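Local coordinates for protein hydrolase, haloacid dehalogenase-like family (Chlorobaculum tepidum, PDB 2HCF) that binds magnesium and is probably a hydrolase of the haloacid dehalogenase-like family, at residues D12-K17 with I176-H181. Sequence-based numbering, arbitrary orientation.
Sequences DGTLLK and IGDTEH. With MG (magnesium ion), chain B.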
# COMPACT_ATOMS: atom_id res chain seq x y z
N ASP A 12 2.96 3.73 0.21
CA ASP A 12 3.20 5.10 -0.26
C ASP A 12 2.35 6.11 0.48
O ASP A 12 1.12 5.92 0.61
CB ASP A 12 2.98 5.22 -1.77
CG ASP A 12 3.91 4.29 -2.57
OD1 ASP A 12 3.64 3.08 -2.58
OD2 ASP A 12 4.91 4.75 -3.13
N GLY A 13 3.03 7.13 1.02
CA GLY A 13 2.38 8.17 1.84
C GLY A 13 2.03 7.77 3.27
O GLY A 13 1.38 8.55 3.98
N THR A 14 2.44 6.55 3.67
CA THR A 14 2.23 5.99 5.00
C THR A 14 3.56 5.57 5.62
O THR A 14 3.92 6.03 6.72
CB THR A 14 1.30 4.77 4.92
OG1 THR A 14 0.03 5.16 4.35
CG2 THR A 14 1.05 4.17 6.29
N LEU A 15 4.29 4.70 4.94
CA LEU A 15 5.65 4.33 5.41
C LEU A 15 6.74 5.15 4.76
O LEU A 15 7.77 5.43 5.36
CB LEU A 15 5.91 2.86 5.13
CG LEU A 15 4.93 1.85 5.76
CD1 LEU A 15 5.26 0.43 5.25
CD2 LEU A 15 5.03 1.92 7.27
N LEU A 16 6.55 5.47 3.49
CA LEU A 16 7.59 6.15 2.73
C LEU A 16 6.97 6.87 1.55
O LEU A 16 5.75 6.71 1.28
CB LEU A 16 8.65 5.15 2.26
CG LEU A 16 8.18 3.93 1.40
CD1 LEU A 16 7.96 4.29 -0.08
CD2 LEU A 16 9.25 2.82 1.49
N LYS A 17 7.81 7.68 0.91
CA LYS A 17 7.51 8.32 -0.37
C LYS A 17 8.63 8.09 -1.34
O LYS A 17 9.78 7.87 -0.93
CB LYS A 17 7.32 9.82 -0.22
CG LYS A 17 6.03 10.14 0.53
CD LYS A 17 5.81 11.61 0.68
CE LYS A 17 4.53 11.84 1.49
NZ LYS A 17 4.23 13.27 1.74
N ILE A 176 -3.95 0.45 8.23
CA ILE A 176 -3.31 1.76 8.31
C ILE A 176 -2.95 2.31 6.93
O ILE A 176 -2.25 1.64 6.13
CB ILE A 176 -2.04 1.69 9.20
CG1 ILE A 176 -2.41 1.22 10.60
CG2 ILE A 176 -1.32 3.04 9.25
CD1 ILE A 176 -1.24 0.64 11.41
N GLY A 177 -3.35 3.56 6.68
CA GLY A 177 -3.00 4.29 5.47
C GLY A 177 -3.31 5.78 5.47
O GLY A 177 -3.76 6.32 6.47
N ASP A 178 -3.10 6.42 4.32
CA ASP A 178 -3.10 7.88 4.16
C ASP A 178 -4.18 8.48 3.27
O ASP A 178 -4.16 9.69 3.05
CB ASP A 178 -1.73 8.32 3.65
CG ASP A 178 -1.48 7.90 2.18
OD1 ASP A 178 -1.50 6.67 1.94
OD2 ASP A 178 -1.25 8.79 1.30
N THR A 179 -5.13 7.66 2.77
CA THR A 179 -6.18 8.14 1.87
C THR A 179 -7.54 7.58 2.20
O THR A 179 -7.68 6.65 3.00
CB THR A 179 -5.93 7.76 0.37
OG1 THR A 179 -6.41 6.42 0.12
CG2 THR A 179 -4.44 7.87 0.04
N GLU A 180 -8.56 8.14 1.55
CA GLU A 180 -9.91 7.63 1.69
C GLU A 180 -10.00 6.14 1.31
O GLU A 180 -10.87 5.44 1.80
CB GLU A 180 -10.89 8.42 0.84
CG GLU A 180 -10.72 8.21 -0.63
CD GLU A 180 -11.71 9.03 -1.46
OE1 GLU A 180 -12.92 8.87 -1.23
OE2 GLU A 180 -11.26 9.83 -2.32
N HIS A 181 -9.11 5.68 0.43
CA HIS A 181 -9.18 4.30 -0.07
C HIS A 181 -8.76 3.31 1.01
O HIS A 181 -9.30 2.21 1.11
CB HIS A 181 -8.35 4.15 -1.33
CG HIS A 181 -8.71 5.14 -2.39
ND1 HIS A 181 -10.00 5.26 -2.87
CD2 HIS A 181 -7.98 6.09 -3.01
CE1 HIS A 181 -10.03 6.22 -3.78
NE2 HIS A 181 -8.82 6.73 -3.89
MG MG B . -0.93 5.36 0.41
O HOH W 1 -1.00 7.20 -0.87
O HOH W 2 -0.54 4.18 -1.32
O HOH W 3 -2.83 4.56 0.21
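Thr14 and Gly177 bring the two backbones nearest each other, their CA atoms 5.5 Å apart, where the loop of 12-17 meets the end of strand 173-177. A shared magnesium ion joins the segments: Asp12 gives it the backbone O, at 2.1 Å, and Asp178 the carboxylate OD1. The CG of Asp178 sits between its own backbone N and carbonyl carbon (chi1 70°), which carries the carboxylate to the metal, OD1 bound to it, while OD2 accepts a hydrogen bond from metal-bound water 1 at 2.7 Å. One carboxylate thus grips the ion directly and through water. Asp10 OD2 and two more waters complete six ligands. Such a site illustrates how HAD-type hydrolases build a metal centre from strand ends of a parallel sheet: Asp10, Asp12 and Thr14 fit the DxDx(T/V) signature after strand 5-9, and Asp178 follows the neighbouring strand. The Asp12 carboxylate plays no part in the coordination: OD1 is hydrogen-bonded to Asn119 and OD2 forms a salt bridge with Lys127. Thr14 works in the second shell, its OG1 hydrogen-bonded to Asp10 OD2 and packed 3.3 Å from Gly177 CA. With OG1 beside the backbone N (chi1 -59°), CG2 stands anti to that N and meets Ile176 CG2 at 4.0 Å. An alanine in place of Thr14 would probably leave Asp10 OD2 without this hydrogen bond and open a gap beside Gly177 and Ile176. Gly13, at a positive phi of 77°, passes its O 3.1 Å from Asp178 CB.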